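Local atomic coordinates of L protein (PDB entry 5MV0), a protein that probably supplies the cap-snatching endonuclease activity of a reptarenavirus polymerase, cutting capped leaders from host messenger RNAs to prime viral transcription. Residues 48-53 and 145-151; 159-163 and 190-194. One frame throughout, in Å; residues are numbered along the deposited sequence.

Contact 1 (48-53 and 145-151)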
loop_
_atom_site.group_PDB
_atom_site.type_symbol
_atom_site.label_atom_id
_atom_site.label_comp_id
_atom_site.label_asym_id
_atom_site.label_seq_id
_atom_site.Cartn_x
_atom_site.Cartn_y
_atom_site.Cartn_z
ATOM N N ILE B 48 -11.612 5.021 4.049
ATOM C CA ILE B 48 -10.555 5.680 4.821
ATOM C C ILE B 48 -11.138 6.331 6.079
ATOM O O ILE B 48 -10.599 6.197 7.192
ATOM C CB ILE B 48 -9.815 6.702 3.932
ATOM C CG1 ILE B 48 -9.076 5.970 2.790
ATOM C CG2 ILE B 48 -8.855 7.555 4.758
ATOM C CD1 ILE B 48 -8.515 6.903 1.706
ATOM N N HIS B 49 -12.246 7.050 5.919
ATOM C CA HIS B 49 -12.936 7.634 7.066
ATOM C C HIS B 49 -13.295 6.574 8.106
ATOM O O HIS B 49 -13.028 6.754 9.303
ATOM C CB HIS B 49 -14.189 8.359 6.583
ATOM C CG HIS B 49 -14.959 9.039 7.666
ATOM N ND1 HIS B 49 -14.413 10.021 8.466
ATOM C CD2 HIS B 49 -16.250 8.904 8.058
ATOM C CE1 HIS B 49 -15.333 10.458 9.310
ATOM N NE2 HIS B 49 -16.458 9.800 9.079
ATOM N N GLU B 50 -13.928 5.470 7.670
ATOM C CA GLU B 50 -14.282 4.387 8.591
ATOM C C GLU B 50 -13.058 3.851 9.305
ATOM O O GLU B 50 -13.080 3.624 10.517
ATOM C CB GLU B 50 -14.945 3.219 7.855
ATOM C CG GLU B 50 -16.291 3.460 7.233
ATOM C CD GLU B 50 -16.653 2.319 6.266
ATOM O OE1 GLU B 50 -15.917 1.296 6.224
ATOM O OE2 GLU B 50 -17.656 2.451 5.540
ATOM N N LEU B 51 -11.992 3.585 8.548
ATOM C CA LEU B 51 -10.768 3.042 9.135
ATOM C C LEU B 51 -10.228 3.946 10.237
ATOM O O LEU B 51 -9.887 3.483 11.331
ATOM C CB LEU B 51 -9.704 2.855 8.052
ATOM C CG LEU B 51 -8.360 2.328 8.566
ATOM C CD1 LEU B 51 -8.594 1.051 9.382
ATOM C CD2 LEU B 51 -7.405 2.068 7.412
ATOM N N ASN B 52 -10.118 5.239 9.956
ATOM C CA ASN B 52 -9.495 6.118 10.933
ATOM C C ASN B 52 -10.402 6.382 12.129
ATOM O O ASN B 52 -9.904 6.563 13.247
ATOM C CB ASN B 52 -9.056 7.390 10.231
ATOM C CG ASN B 52 -7.861 7.133 9.318
ATOM O OD1 ASN B 52 -6.948 6.395 9.692
ATOM N ND2 ASN B 52 -7.876 7.703 8.122
ATOM N N CYS B 53 -11.723 6.384 11.933
ATOM C CA CYS B 53 -12.620 6.428 13.089
ATOM C C CYS B 53 -12.419 5.202 13.968
ATOM O O CYS B 53 -12.359 5.316 15.200
ATOM C CB CYS B 53 -14.081 6.542 12.640
ATOM S SG CYS B 53 -14.530 8.138 11.928
ATOM N N GLU B 145 -19.226 13.501 9.772
ATOM C CA GLU B 145 -18.328 14.646 9.774
ATOM C C GLU B 145 -18.219 15.259 8.388
ATOM O O GLU B 145 -18.522 14.624 7.375
ATOM C CB GLU B 145 -16.952 14.234 10.315
ATOM C CG GLU B 145 -17.038 14.047 11.808
ATOM C CD GLU B 145 -15.818 13.422 12.420
ATOM O OE1 GLU B 145 -14.902 13.015 11.670
ATOM O OE2 GLU B 145 -15.794 13.326 13.665
ATOM N N THR B 146 -17.815 16.513 8.338
ATOM C CA THR B 146 -17.724 17.239 7.092
ATOM C C THR B 146 -16.765 16.691 6.094
ATOM O O THR B 146 -17.031 16.697 4.957
ATOM C CB THR B 146 -17.361 18.735 7.280
ATOM O OG1 THR B 146 -18.154 19.291 8.300
ATOM C CG2 THR B 146 -17.691 19.429 6.142
ATOM N N LYS B 147 -15.639 16.235 6.581
ATOM C CA LYS B 147 -14.556 15.711 5.764
ATOM C C LYS B 147 -14.123 14.366 6.320
ATOM O O LYS B 147 -14.257 14.115 7.521
ATOM C CB LYS B 147 -13.346 16.663 5.743
ATOM C CG LYS B 147 -13.567 17.947 4.944
ATOM C CD LYS B 147 -12.334 18.839 5.009
ATOM C CE LYS B 147 -12.641 20.276 4.592
ATOM N NZ LYS B 147 -12.966 20.430 3.153
ATOM N N PRO B 148 -13.593 13.485 5.479
ATOM C CA PRO B 148 -13.143 12.187 5.990
ATOM C C PRO B 148 -11.930 12.374 6.883
ATOM O O PRO B 148 -11.080 13.228 6.631
ATOM C CB PRO B 148 -12.807 11.394 4.724
ATOM C CG PRO B 148 -12.568 12.419 3.677
ATOM C CD PRO B 148 -13.401 13.614 4.026
ATOM N N ARG B 149 -11.887 11.605 7.963
ATOM C CA ARG B 149 -10.682 11.540 8.778
ATOM C C ARG B 149 -9.576 10.883 7.964
ATOM O O ARG B 149 -9.740 9.762 7.473
ATOM C CB ARG B 149 -10.956 10.754 10.051
ATOM C CG ARG B 149 -11.974 11.434 10.969
ATOM C CD ARG B 149 -11.865 10.914 12.400
ATOM N NE ARG B 149 -12.991 11.367 13.215
ATOM C CZ ARG B 149 -13.209 10.996 14.477
ATOM N NH1 ARG B 149 -12.371 10.174 15.091
ATOM N NH2 ARG B 149 -14.268 11.460 15.129
ATOM N N ASN B 150 -8.456 11.570 7.798
ATOM C CA ASN B 150 -7.450 11.047 6.883
ATOM C C ASN B 150 -6.362 10.224 7.568
ATOM O O ASN B 150 -5.708 9.417 6.894
ATOM C CB ASN B 150 -6.842 12.197 6.073
ATOM C CG ASN B 150 -6.192 13.244 6.944
ATOM O OD1 ASN B 150 -6.865 13.952 7.689
ATOM N ND2 ASN B 150 -4.881 13.390 6.809
ATOM N N GLY B 151 -6.183 10.355 8.885
ATOM C CA GLY B 151 -5.185 9.534 9.561
ATOM C C GLY B 151 -3.806 9.719 8.945
ATOM O O GLY B 151 -3.331 10.842 8.776
#

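Contact 2 (159-163 and 190-194)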
loop_
_atom_site.group_PDB
_atom_site.type_symbol
_atom_site.label_atom_id
_atom_site.label_comp_id
_atom_site.label_asym_id
_atom_site.label_seq_id
_atom_site.Cartn_x
_atom_site.Cartn_y
_atom_site.Cartn_z
ATOM N N PHE B 159 -8.542 14.604 -1.036
ATOM C CA PHE B 159 -9.120 15.611 -1.915
ATOM C C PHE B 159 -9.111 15.148 -3.366
ATOM O O PHE B 159 -10.105 15.300 -4.083
ATOM C CB PHE B 159 -8.363 16.939 -1.790
ATOM C CG PHE B 159 -8.703 17.903 -2.891
ATOM C CD1 PHE B 159 -9.915 18.591 -2.867
ATOM C CD2 PHE B 159 -7.858 18.069 -3.985
ATOM C CE1 PHE B 159 -10.263 19.453 -3.906
ATOM C CE2 PHE B 159 -8.203 18.926 -5.026
ATOM C CZ PHE B 159 -9.396 19.627 -4.984
ATOM N N GLU B 160 -7.977 14.611 -3.830
ATOM C CA GLU B 160 -7.878 14.205 -5.233
ATOM C C GLU B 160 -8.832 13.066 -5.568
ATOM O O GLU B 160 -9.322 12.989 -6.703
ATOM C CB GLU B 160 -6.440 13.800 -5.574
ATOM C CG GLU B 160 -5.464 14.956 -5.537
ATOM C CD GLU B 160 -5.768 16.018 -6.587
ATOM O OE1 GLU B 160 -6.283 15.670 -7.665
ATOM O OE2 GLU B 160 -5.504 17.211 -6.328
ATOM N N LEU B 161 -9.096 12.163 -4.617
ATOM C CA LEU B 161 -10.103 11.130 -4.862
ATOM C C LEU B 161 -11.429 11.771 -5.227
ATOM O O LEU B 161 -12.114 11.339 -6.160
ATOM C CB LEU B 161 -10.293 10.247 -3.626
ATOM C CG LEU B 161 -9.173 9.306 -3.205
ATOM C CD1 LEU B 161 -9.668 8.503 -2.019
ATOM C CD2 LEU B 161 -8.791 8.389 -4.388
ATOM N N LEU B 162 -11.786 12.825 -4.504
ATOM C CA LEU B 162 -13.065 13.498 -4.704
ATOM C C LEU B 162 -13.067 14.323 -5.991
ATOM O O LEU B 162 -14.000 14.232 -6.796
ATOM C CB LEU B 162 -13.351 14.374 -3.484
ATOM C CG LEU B 162 -14.613 15.250 -3.491
ATOM C CD1 LEU B 162 -15.866 14.381 -3.418
ATOM C CD2 LEU B 162 -14.558 16.269 -2.335
ATOM N N LYS B 163 -12.032 15.139 -6.201
ATOM C CA LYS B 163 -12.014 16.010 -7.370
ATOM C C LYS B 163 -11.902 15.215 -8.669
ATOM O O LYS B 163 -12.575 15.537 -9.660
ATOM C CB LYS B 163 -10.857 17.008 -7.281
ATOM C CG LYS B 163 -10.764 17.833 -8.562
ATOM C CD LYS B 163 -9.597 18.756 -8.597
ATOM C CE LYS B 163 -9.655 19.590 -9.864
ATOM N NZ LYS B 163 -8.540 20.576 -9.896
ATOM N N SER B 190 -19.475 18.577 -1.073
ATOM C CA SER B 190 -18.223 18.329 -0.363
ATOM C C SER B 190 -17.047 18.998 -1.058
ATOM O O SER B 190 -16.122 19.486 -0.394
ATOM C CB SER B 190 -17.979 16.821 -0.234
ATOM O OG SER B 190 -18.940 16.230 0.626
ATOM N N LEU B 191 -17.060 19.033 -2.394
ATOM C CA LEU B 191 -15.958 19.665 -3.112
ATOM C C LEU B 191 -15.866 21.149 -2.778
ATOM O O LEU B 191 -14.761 21.681 -2.604
ATOM C CB LEU B 191 -16.108 19.454 -4.623
ATOM C CG LEU B 191 -14.903 19.770 -5.516
ATOM C CD1 LEU B 191 -13.684 18.926 -5.146
ATOM C CD2 LEU B 191 -15.218 19.613 -7.014
ATOM N N THR B 192 -17.015 21.834 -2.660
ATOM C CA THR B 192 -16.988 23.278 -2.408
ATOM C C THR B 192 -16.479 23.636 -1.014
ATOM O O THR B 192 -16.255 24.821 -0.746
ATOM C CB THR B 192 -18.377 23.912 -2.590
ATOM O OG1 THR B 192 -19.256 23.456 -1.555
ATOM C CG2 THR B 192 -18.968 23.545 -3.941
ATOM N N THR B 193 -16.310 22.671 -0.115
ATOM C CA THR B 193 -15.784 22.981 1.210
ATOM C C THR B 193 -14.256 23.014 1.257
ATOM O O THR B 193 -13.692 23.342 2.307
ATOM C CB THR B 193 -16.310 21.984 2.252
ATOM O OG1 THR B 193 -15.637 20.727 2.114
ATOM C CG2 THR B 193 -17.817 21.782 2.092
ATOM N N TYR B 194 -13.575 22.688 0.166
ATOM C CA TYR B 194 -12.124 22.805 0.139
ATOM C C TYR B 194 -11.710 24.209 -0.291
ATOM O O TYR B 194 -12.465 24.934 -0.938
ATOM C CB TYR B 194 -11.517 21.767 -0.800
ATOM C CG TYR B 194 -11.550 20.370 -0.237
ATOM C CD1 TYR B 194 -10.477 19.872 0.499
ATOM C CD2 TYR B 194 -12.655 19.549 -0.432
ATOM C CE1 TYR B 194 -10.501 18.595 1.023
ATOM C CE2 TYR B 194 -12.688 18.268 0.090
ATOM C CZ TYR B 194 -11.612 17.797 0.815
ATOM O OH TYR B 194 -11.650 16.521 1.330
#

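Contact 1 (48-53 and 145-151)
Two hydrogen bonds tie helix residues His49 and Asn52 to the backbone of Arg149, one on its N-H and one on its carbonyl. The first is nearly straight: Arg149 N lies 3.0 Å from His49 ND1, with an angle of 172° at the hydrogen and the donor close to the ring plane. This fixes His49 ND1 as the unprotonated acceptor. The second runs from Asn52 ND2 to Arg149 O over 2.9 Å, with the acceptor near the plane of the Asn52 amide (10° out of it) but the donor 47° above the carbonyl plane of Arg149, not on a lone pair.

The salt bridge is internal to the loop. Arg149, extended from CG to NE, grips the carboxylate of Glu145 side-on, NE to OE1 at 3.0 Å and NH2 to OE2 at 2.8 Å, while NH1 pairs with Asp56. This loop follows strand 137-145 and leads into helix 155-170 of the arenavirus cap-snatching domain, a member of the PDDEXK nuclease clan, and here it passes across helix 34-57.

Van der Waals packing completes the contact. Cys53 SG sits over one face of the Arg149 guanidinium, 3.8 Å from NE, and also over a face of the His49 imidazole. His49 CB meets Pro148 CB at 3.8 Å. Ile48 CG2 lies 3.6 Å from Arg149 O.

Contact 2 (159-163 and 190-194)
Phe159 turns the edge of its ring toward the face of Tyr194, an edge-to-face (T-shaped) aromatic pair where helix 155-170 packs on the C-terminal end of helix 181-192 and the turn that follows. The evidence is a centroid separation of 4.9 Å with the planes inclined by 61°, somewhat short of perpendicular. Phe159 CD1 stands over the centre of the Tyr194 ring and comes within 3.6 Å of its CG.

Leu191 approaches the same phenyl ring from another direction: its CD1 touches Phe159 CE1 at 3.7 Å, lying oblique to the ring. That methyl also lies against Lys163 CB, before the extended lysine chain runs away to bond Leu199 O through NZ.

Three residues on from Phe159, Leu162 points at the partner helix. With CG anti to the backbone N (chi1 177°), its CD2 methyl rests against both Leu191 and Tyr194, meeting Tyr194 CE2 obliquely at 3.7 Å.

No hydrogen bond crosses this buried apolar interface. The turn that presents Tyr194 is held instead from within its own segment, where Ser190 O accepts both the Thr193 amide and Thr193 OG1, the latter at 2.8 Å.

The centre of contact 1 lies about 7 Å from that of the chain, yet the contact is only partly buried, with Gly151 exposed and Arg149 partly so; contact 2 is about 15 Å from that centre but buried. The chemistry differs too: the loop at 145-151 is joined to its helix chiefly by two side chain-to-backbone hydrogen bonds, helix 155-170 and the end of helix 181-192 with its following turn by apolar and aromatic packing with no hydrogen bond across. Their elements adjoin, since the loop of contact 1 runs into helix 155-170 of contact 2. Centres are 14 Å apart, and Lys147 bridges them: NZ bonds Thr193 OG1 at 2.9 Å and makes a cation-pi contact with Tyr194.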